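Local coordinates for Rho guanine nucleotide exchange factor TIAM2 (Mus musculus, PDB 3A8P), which stimulates GDP-GTP exchange on Rac1 and so links extracellular signals to the cytoskeleton, the crystallised part being its protein- and membrane-binding PHCCEx domain, at residues Q149-D152 against M153-M157; I177-Q180 against I181-W184; S215-A218 against A219-R222. All coordinates share one frame; numbering follows the deposited sequence.

Contact 1: residues Q149-D152 against M153-M157; sequences QKID and MDSKM
Two turns of helix 136-165, the first long helix of the CC-Ex part of the PHCCEx domain, bring D152 against K156 and I151 against S155, each pair four residues apart. On one flank K156 reaches back along the helix, its chain extended beyond CG, and crosses the D152 carboxylate at a slant. The salt bridge is a weak one: NZ of K156 stands 3.3 Å from OD1 of D152, and CE of K156 comes just as near to that oxygen. With CG of D152 anti to its N (chi1 174°), the carboxylate lies beside its own carbonyl carbon, on the side of the next turn, where the lysine can meet it. Both residues are exposed, so solvent probably screens much of the attraction. On another flank the helix turns toward helix 171-206, where I151 and D154 touch F191. The carbonyl of I151 serves two donors of one residue: N of S155 at 2.9 Å, with an N-H...O angle of 142°, and the serine hydroxyl. The two come from opposite faces of the carbonyl plane, the hydroxyl from above it, with OG of S155 2.6 Å from O of I151.

Contact 2: residues I177-Q180 against I181-W184; sequences IENQ and IRQW
R182 N gives its hydrogen to O of E178 at 2.8 Å, and W184 N bonds O of Q180 at 3.0 Å, the latter N-H...O angle being 166°. E178 and R182 carry opposite charges that probably attract only at longer range: OE1 of E178 lies 4.3 Å from NH2 of R182 and well out of the guanidinium plane, so no N-H points at it. The amide of N179 sits at the edge of that guanidinium, the two planes 38° apart. All of this belongs to helix 171-206, in the predicted coiled-coil region, which packs against helix 136-165. The W184 side chain runs beside that of Q180 in the same direction, CG of Q180 lying 3.7 Å from NE1 of W184. With CG beside its own backbone N (chi1 -73°), the indole turns its CD1 edge back toward the preceding turn, and CD1 of W184 comes within 3.2 Å of O of Q180. Beyond Q180 the ring also meets D154 and M157, and an alanine in place of W184 would probably open a gap between the two helices and leave D154 and M157 without this neighbour. I181, which touches E162 and L165 of helix 136-165, brings CD1 to 4.1 Å from CG2 of I177.

Contact 3: residues S215-A218 against A219-R222; sequences SLLA and ATSR
L217 and T220 lie side by side and point the same way, with CD2 of the leucine 3.9 Å from OG1 of the threonine. The threonine hydroxyl turns back to the carbonyl of the leucine, and OG1 of T220 is 3.0 Å from O of L217. Because OG1 lies anti to the carbonyl carbon of T220 and beside its N (chi1 -46°), hydroxyl and backbone N-H face the same acceptor. Both stand above the carbonyl plane on one face, and the amide, N of T220 to O of L217, is the longer bond at 3.3 Å. The C=O...donor angle is 107° for each, so the two donors approach the oxygen well to the side of the carbonyl bond. A water lies 3.0 Å from O of L217 and 2.7 Å from O of T220, placed to donate to either, though with more acceptors in reach than it has protons. The amide bond from T220 closes a type I beta turn, L217 to T220, which leads from the short helix at about 213-217 toward helix 222-231 in the CC-Ex region. One residue earlier, N of A219 bonds O of L216 at 2.9 Å, and the methyl CB of A219 rests 3.3 Å from that same oxygen. While L217 lies along the threonine, L216 is buried between two other helices, against M193 and F196 of helix 171-206 and V236 and F239 of helix 236-245; F239 also meets T220. Just past the turn S221 is the N-cap of helix 222-231, its OG bonded to N of S224.

Contacts 1 and 2 lie on successive helices, 136-165 and 171-206, and join directly across the interface, their centres about 14 Å apart. CB of M157 packs 3.5 Å from CZ2 of W184, and OD2 of D154 lies 3.6 Å from CE3 of the same ring, so the indole bridges two residues of contact 1. Contact 3 touches neither: its nearest atoms are about 8 Å from contact 1 and about 7 Å from contact 2. It is tied to helix 171-206 just beyond W184, where S221 meets E185 and A219 meets H192. That helix thus connects all three contacts, which lie in the CC-Ex region, needed together with the first PH domain for Rac1 activity.

Contact 1: residues Q149-D152 against M153-M157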
ATOM      1  N   GLN A 149     -14.836   3.988  12.417  1.00 30.86           N
ATOM      2  CA  GLN A 149     -15.406   5.033  13.257  1.00 33.58           C
ATOM      3  C   GLN A 149     -14.680   6.342  12.998  1.00 31.00           C
ATOM      4  O   GLN A 149     -15.307   7.386  12.916  1.00 30.41           O
ATOM      5  CB  GLN A 149     -15.317   4.667  14.747  1.00 36.83           C
ATOM      6  CG  GLN A 149     -16.205   3.486  15.131  1.00 45.99           C
ATOM      7  CD  GLN A 149     -16.435   3.376  16.631  1.00 51.55           C
ATOM      8  OE1 GLN A 149     -15.487   3.290  17.416  1.00 53.61           O
ATOM      9  NE2 GLN A 149     -17.704   3.376  17.039  1.00 53.55           N
ATOM     10  N   LYS A 150     -13.359   6.280  12.858  1.00 31.00           N
ATOM     11  CA  LYS A 150     -12.568   7.479  12.592  1.00 30.03           C
ATOM     12  C   LYS A 150     -12.955   8.120  11.258  1.00 28.23           C
ATOM     13  O   LYS A 150     -12.933   9.339  11.113  1.00 27.77           O
ATOM     14  CB  LYS A 150     -11.081   7.139  12.584  1.00 30.45           C
ATOM     15  CG  LYS A 150     -10.559   6.713  13.947  1.00 34.56           C
ATOM     16  CD  LYS A 150      -9.070   6.493  13.902  1.00 37.21           C
ATOM     17  CE  LYS A 150      -8.524   6.142  15.262  1.00 37.89           C
ATOM     18  NZ  LYS A 150      -7.043   6.056  15.194  1.00 41.85           N
ATOM     19  N   ILE A 151     -13.298   7.287  10.286  1.00 26.49           N
ATOM     20  CA  ILE A 151     -13.694   7.784   8.982  1.00 27.69           C
ATOM     21  C   ILE A 151     -15.019   8.530   9.126  1.00 28.09           C
ATOM     22  O   ILE A 151     -15.206   9.602   8.555  1.00 26.59           O
ATOM     23  CB  ILE A 151     -13.834   6.620   7.980  1.00 26.67           C
ATOM     24  CG1 ILE A 151     -12.437   6.153   7.551  1.00 26.31           C
ATOM     25  CG2 ILE A 151     -14.687   7.040   6.785  1.00 26.39           C
ATOM     26  CD1 ILE A 151     -12.423   4.822   6.815  1.00 26.56           C
ATOM     27  N   ASP A 152     -15.930   7.962   9.906  1.00 30.09           N
ATOM     28  CA  ASP A 152     -17.231   8.580  10.123  1.00 32.72           C
ATOM     29  C   ASP A 152     -17.073   9.912  10.835  1.00 32.24           C
ATOM     30  O   ASP A 152     -17.680  10.908  10.444  1.00 32.36           O
ATOM     31  CB  ASP A 152     -18.132   7.649  10.934  1.00 36.44           C
ATOM     32  CG  ASP A 152     -19.441   8.301  11.316  1.00 41.79           C
ATOM     33  OD1 ASP A 152     -19.483   8.983  12.364  1.00 45.05           O
ATOM     34  OD2 ASP A 152     -20.426   8.149  10.561  1.00 44.14           O
ATOM     35  N   MET A 153     -16.240   9.921  11.871  1.00 31.92           N
ATOM     36  CA  MET A 153     -15.976  11.118  12.666  1.00 33.03           C
ATOM     37  C   MET A 153     -15.310  12.237  11.857  1.00 31.91           C
ATOM     38  O   MET A 153     -15.756  13.391  11.888  1.00 29.17           O
ATOM     39  CB  MET A 153     -15.091  10.749  13.863  1.00 38.28           C
ATOM     40  CG  MET A 153     -14.561  11.923  14.688  1.00 44.64           C
ATOM     41  SD  MET A 153     -15.814  12.815  15.649  1.00 54.08           S
ATOM     42  CE  MET A 153     -15.040  14.460  15.752  1.00 50.97           C
ATOM     43  N   ASP A 154     -14.245  11.892  11.138  1.00 28.51           N
ATOM     44  CA  ASP A 154     -13.523  12.874  10.342  1.00 28.33           C
ATOM     45  C   ASP A 154     -14.305  13.346   9.117  1.00 28.09           C
ATOM     46  O   ASP A 154     -14.093  14.462   8.645  1.00 28.50           O
ATOM     47  CB  ASP A 154     -12.152  12.317   9.940  1.00 26.24           C
ATOM     48  CG  ASP A 154     -11.111  12.472  11.048  1.00 28.66           C
ATOM     49  OD1 ASP A 154     -11.490  12.467  12.240  1.00 31.00           O
ATOM     50  OD2 ASP A 154      -9.911  12.593  10.735  1.00 23.34           O
ATOM     51  N   SER A 155     -15.199  12.506   8.600  1.00 27.07           N
ATOM     52  CA  SER A 155     -16.015  12.897   7.455  1.00 28.04           C
ATOM     53  C   SER A 155     -16.961  13.996   7.929  1.00 28.08           C
ATOM     54  O   SER A 155     -17.177  14.985   7.235  1.00 28.29           O
ATOM     55  CB  SER A 155     -16.839  11.715   6.925  1.00 27.09           C
ATOM     56  OG  SER A 155     -16.006  10.728   6.352  1.00 30.24           O
ATOM     57  N   LYS A 156     -17.521  13.816   9.121  1.00 29.68           N
ATOM     58  CA  LYS A 156     -18.430  14.808   9.683  1.00 30.46           C
ATOM     59  C   LYS A 156     -17.698  16.105  10.000  1.00 30.89           C
ATOM     60  O   LYS A 156     -18.222  17.192   9.759  1.00 30.57           O
ATOM     61  CB  LYS A 156     -19.107  14.264  10.949  1.00 34.51           C
ATOM     62  CG  LYS A 156     -20.078  13.119  10.673  1.00 39.23           C
ATOM     63  CD  LYS A 156     -20.659  12.551  11.963  1.00 41.74           C
ATOM     64  CE  LYS A 156     -21.602  11.387  11.681  1.00 44.65           C
ATOM     65  NZ  LYS A 156     -22.179  10.839  12.947  1.00 46.74           N
ATOM     66  N   MET A 157     -16.485  15.999  10.538  1.00 30.74           N
ATOM     67  CA  MET A 157     -15.716  17.196  10.866  1.00 31.85           C
ATOM     68  C   MET A 157     -15.441  18.000   9.605  1.00 29.69           C
ATOM     69  O   MET A 157     -15.519  19.236   9.614  1.00 28.39           O
ATOM     70  CB  MET A 157     -14.383  16.832  11.529  1.00 34.82           C
ATOM     71  CG  MET A 157     -14.514  16.229  12.918  1.00 39.13           C
ATOM     72  SD  MET A 157     -15.457  17.286  14.026  1.00 44.18           S
ATOM     73  CE  MET A 157     -17.053  16.451  13.957  1.00 45.56           C
TER

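Contact 2: residues I177-Q180 against I181-W184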
ATOM      1  N   ILE A 177      -8.919  27.968   6.591  1.00 38.89           N
ATOM      2  CA  ILE A 177      -9.887  26.899   6.792  1.00 37.46           C
ATOM      3  C   ILE A 177      -9.715  25.828   5.713  1.00 36.79           C
ATOM      4  O   ILE A 177      -9.925  24.641   5.964  1.00 33.48           O
ATOM      5  CB  ILE A 177     -11.334  27.439   6.755  1.00 37.45           C
ATOM      6  CG1 ILE A 177     -11.521  28.486   7.861  1.00 37.92           C
ATOM      7  CG2 ILE A 177     -12.321  26.296   6.937  1.00 35.91           C
ATOM      8  CD1 ILE A 177     -12.867  29.200   7.832  1.00 38.00           C
ATOM      9  N   GLU A 178      -9.323  26.255   4.517  1.00 35.82           N
ATOM     10  CA  GLU A 178      -9.118  25.328   3.412  1.00 38.25           C
ATOM     11  C   GLU A 178      -7.963  24.388   3.747  1.00 37.54           C
ATOM     12  O   GLU A 178      -8.027  23.193   3.462  1.00 35.49           O
ATOM     13  CB  GLU A 178      -8.815  26.093   2.120  1.00 39.04           C
ATOM     14  CG  GLU A 178      -9.886  27.100   1.754  1.00 43.63           C
ATOM     15  CD  GLU A 178      -9.658  27.733   0.394  1.00 47.27           C
ATOM     16  OE1 GLU A 178      -8.536  28.225   0.142  1.00 46.90           O
ATOM     17  OE2 GLU A 178     -10.610  27.745  -0.419  1.00 51.21           O
ATOM     18  N   ASN A 179      -6.914  24.940   4.356  1.00 36.29           N
ATOM     19  CA  ASN A 179      -5.753  24.156   4.757  1.00 37.41           C
ATOM     20  C   ASN A 179      -6.214  23.060   5.706  1.00 37.35           C
ATOM     21  O   ASN A 179      -5.764  21.918   5.622  1.00 35.88           O
ATOM     22  CB  ASN A 179      -4.735  25.044   5.473  1.00 40.24           C
ATOM     23  CG  ASN A 179      -4.080  26.053   4.546  1.00 43.34           C
ATOM     24  OD1 ASN A 179      -3.524  27.054   5.000  1.00 47.78           O
ATOM     25  ND2 ASN A 179      -4.133  25.791   3.243  1.00 44.37           N
ATOM     26  N   GLN A 180      -7.118  23.427   6.610  1.00 35.00           N
ATOM     27  CA  GLN A 180      -7.667  22.495   7.585  1.00 33.03           C
ATOM     28  C   GLN A 180      -8.484  21.413   6.865  1.00 31.94           C
ATOM     29  O   GLN A 180      -8.348  20.221   7.146  1.00 28.85           O
ATOM     30  CB  GLN A 180      -8.553  23.257   8.569  1.00 32.51           C
ATOM     31  CG  GLN A 180      -8.931  22.472   9.800  1.00 39.01           C
ATOM     32  CD  GLN A 180      -9.897  23.225  10.695  1.00 40.26           C
ATOM     33  OE1 GLN A 180      -9.667  24.386  11.045  1.00 40.39           O
ATOM     34  NE2 GLN A 180     -10.985  22.566  11.070  1.00 40.38           N
ATOM     35  N   ILE A 181      -9.328  21.841   5.933  1.00 30.42           N
ATOM     36  CA  ILE A 181     -10.155  20.919   5.169  1.00 29.39           C
ATOM     37  C   ILE A 181      -9.265  19.907   4.442  1.00 29.71           C
ATOM     38  O   ILE A 181      -9.570  18.708   4.412  1.00 29.22           O
ATOM     39  CB  ILE A 181     -11.044  21.688   4.154  1.00 27.44           C
ATOM     40  CG1 ILE A 181     -12.099  22.501   4.911  1.00 27.89           C
ATOM     41  CG2 ILE A 181     -11.741  20.717   3.203  1.00 27.20           C
ATOM     42  CD1 ILE A 181     -12.920  23.432   4.029  1.00 29.13           C
ATOM     43  N   ARG A 182      -8.158  20.378   3.873  1.00 28.18           N
ATOM     44  CA  ARG A 182      -7.252  19.470   3.169  1.00 31.51           C
ATOM     45  C   ARG A 182      -6.644  18.435   4.107  1.00 30.14           C
ATOM     46  O   ARG A 182      -6.409  17.294   3.710  1.00 28.42           O
ATOM     47  CB  ARG A 182      -6.114  20.228   2.485  1.00 34.32           C
ATOM     48  CG  ARG A 182      -6.552  21.188   1.402  1.00 42.24           C
ATOM     49  CD  ARG A 182      -5.379  21.540   0.496  1.00 47.88           C
ATOM     50  NE  ARG A 182      -5.674  22.690  -0.352  1.00 52.63           N
ATOM     51  CZ  ARG A 182      -5.539  23.956   0.031  1.00 55.59           C
ATOM     52  NH1 ARG A 182      -5.104  24.241   1.254  1.00 56.47           N
ATOM     53  NH2 ARG A 182      -5.849  24.940  -0.806  1.00 57.24           N
ATOM     54  N   GLN A 183      -6.371  18.837   5.345  1.00 28.68           N
ATOM     55  CA  GLN A 183      -5.794  17.910   6.302  1.00 30.28           C
ATOM     56  C   GLN A 183      -6.829  16.836   6.614  1.00 29.56           C
ATOM     57  O   GLN A 183      -6.501  15.645   6.638  1.00 30.81           O
ATOM     58  CB  GLN A 183      -5.365  18.635   7.587  1.00 31.94           C
ATOM     59  CG  GLN A 183      -4.597  17.738   8.560  1.00 32.15           C
ATOM     60  CD  GLN A 183      -3.338  17.145   7.934  1.00 33.22           C
ATOM     61  OE1 GLN A 183      -2.403  17.867   7.603  1.00 32.40           O
ATOM     62  NE2 GLN A 183      -3.319  15.821   7.761  1.00 34.13           N
ATOM     63  N   TRP A 184      -8.073  17.253   6.846  1.00 27.50           N
ATOM     64  CA  TRP A 184      -9.157  16.308   7.133  1.00 27.87           C
ATOM     65  C   TRP A 184      -9.264  15.312   5.980  1.00 27.33           C
ATOM     66  O   TRP A 184      -9.471  14.115   6.184  1.00 25.06           O
ATOM     67  CB  TRP A 184     -10.505  17.028   7.255  1.00 27.97           C
ATOM     68  CG  TRP A 184     -10.720  17.843   8.498  1.00 32.61           C
ATOM     69  CD1 TRP A 184     -11.028  19.177   8.559  1.00 30.95           C
ATOM     70  CD2 TRP A 184     -10.762  17.360   9.848  1.00 33.10           C
ATOM     71  NE1 TRP A 184     -11.266  19.548   9.857  1.00 34.00           N
ATOM     72  CE2 TRP A 184     -11.109  18.456  10.670  1.00 34.51           C
ATOM     73  CE3 TRP A 184     -10.547  16.109  10.441  1.00 33.95           C
ATOM     74  CZ2 TRP A 184     -11.244  18.338  12.057  1.00 36.54           C
ATOM     75  CZ3 TRP A 184     -10.682  15.992  11.820  1.00 36.10           C
ATOM     76  CH2 TRP A 184     -11.027  17.103  12.612  1.00 37.96           C
TER

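Contact 3: residues S215-A218 against A219-R222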
ATOM      1  N   SER A 215     -13.019  -0.001  -4.692  1.00 30.50           N
ATOM      2  CA  SER A 215     -13.683   0.637  -3.559  1.00 31.93           C
ATOM      3  C   SER A 215     -12.738   1.606  -2.845  1.00 31.34           C
ATOM      4  O   SER A 215     -13.172   2.623  -2.302  1.00 31.65           O
ATOM      5  CB  SER A 215     -14.192  -0.425  -2.576  1.00 32.94           C
ATOM      6  OG  SER A 215     -15.084  -1.329  -3.219  1.00 35.49           O
ATOM      7  N   LEU A 216     -11.449   1.287  -2.832  1.00 27.30           N
ATOM      8  CA  LEU A 216     -10.474   2.170  -2.207  1.00 25.80           C
ATOM      9  C   LEU A 216     -10.201   3.382  -3.115  1.00 25.46           C
ATOM     10  O   LEU A 216     -10.108   4.514  -2.647  1.00 24.41           O
ATOM     11  CB  LEU A 216      -9.163   1.422  -1.950  1.00 21.87           C
ATOM     12  CG  LEU A 216      -7.985   2.279  -1.479  1.00 22.82           C
ATOM     13  CD1 LEU A 216      -8.362   3.079  -0.227  1.00 21.07           C
ATOM     14  CD2 LEU A 216      -6.797   1.384  -1.203  1.00 21.48           C
ATOM     15  N   LEU A 217     -10.091   3.148  -4.416  1.00 24.98           N
ATOM     16  CA  LEU A 217      -9.812   4.248  -5.333  1.00 27.02           C
ATOM     17  C   LEU A 217     -10.939   5.277  -5.391  1.00 29.17           C
ATOM     18  O   LEU A 217     -10.737   6.407  -5.829  1.00 30.10           O
ATOM     19  CB  LEU A 217      -9.495   3.705  -6.728  1.00 26.74           C
ATOM     20  CG  LEU A 217      -8.155   2.965  -6.810  1.00 26.92           C
ATOM     21  CD1 LEU A 217      -7.898   2.517  -8.240  1.00 31.48           C
ATOM     22  CD2 LEU A 217      -7.033   3.883  -6.338  1.00 27.75           C
ATOM     23  N   ALA A 218     -12.121   4.888  -4.929  1.00 28.77           N
ATOM     24  CA  ALA A 218     -13.258   5.786  -4.912  1.00 29.45           C
ATOM     25  C   ALA A 218     -13.072   6.840  -3.825  1.00 29.36           C
ATOM     26  O   ALA A 218     -13.777   7.841  -3.801  1.00 29.67           O
ATOM     27  CB  ALA A 218     -14.533   5.000  -4.660  1.00 31.17           C
ATOM     28  N   ALA A 219     -12.115   6.605  -2.931  1.00 28.71           N
ATOM     29  CA  ALA A 219     -11.833   7.515  -1.822  1.00 27.43           C
ATOM     30  C   ALA A 219     -10.696   8.498  -2.130  1.00 28.06           C
ATOM     31  O   ALA A 219     -10.397   9.394  -1.333  1.00 27.63           O
ATOM     32  CB  ALA A 219     -11.494   6.704  -0.570  1.00 26.11           C
ATOM     33  N   THR A 220     -10.060   8.327  -3.279  1.00 28.70           N
ATOM     34  CA  THR A 220      -8.970   9.212  -3.673  1.00 31.12           C
ATOM     35  C   THR A 220      -9.549  10.602  -3.937  1.00 30.12           C
ATOM     36  O   THR A 220     -10.530  10.744  -4.661  1.00 29.75           O
ATOM     37  CB  THR A 220      -8.262   8.689  -4.945  1.00 32.57           C
ATOM     38  OG1 THR A 220      -8.014   7.282  -4.811  1.00 32.24           O
ATOM     39  CG2 THR A 220      -6.924   9.391  -5.137  1.00 32.12           C
ATOM     40  N   SER A 221      -8.960  11.622  -3.322  1.00 29.16           N
ATOM     41  CA  SER A 221      -9.435  12.993  -3.510  1.00 29.97           C
ATOM     42  C   SER A 221      -9.052  13.463  -4.914  1.00 30.43           C
ATOM     43  O   SER A 221      -8.188  12.860  -5.564  1.00 29.40           O
ATOM     44  CB  SER A 221      -8.779  13.923  -2.488  1.00 28.21           C
ATOM     45  OG  SER A 221      -7.415  14.123  -2.817  1.00 24.86           O
ATOM     46  N   ARG A 222      -9.682  14.537  -5.382  1.00 31.88           N
ATOM     47  CA  ARG A 222      -9.358  15.072  -6.705  1.00 34.32           C
ATOM     48  C   ARG A 222      -7.874  15.430  -6.764  1.00 32.32           C
ATOM     49  O   ARG A 222      -7.174  15.057  -7.703  1.00 32.17           O
ATOM     50  CB  ARG A 222     -10.193  16.316  -7.014  1.00 38.18           C
ATOM     51  CG  ARG A 222     -11.645  16.039  -7.356  1.00 45.33           C
ATOM     52  CD  ARG A 222     -12.259  17.273  -8.002  1.00 50.43           C
ATOM     53  NE  ARG A 222     -11.413  17.759  -9.095  1.00 55.54           N
ATOM     54  CZ  ARG A 222     -11.354  17.215 -10.309  1.00 57.55           C
ATOM     55  NH1 ARG A 222     -12.102  16.157 -10.611  1.00 60.04           N
ATOM     56  NH2 ARG A 222     -10.539  17.727 -11.223  1.00 57.54           N
TER
HETATM   57  O   HOH W   1     -12.064   9.116  -6.223  1.00 51.16           O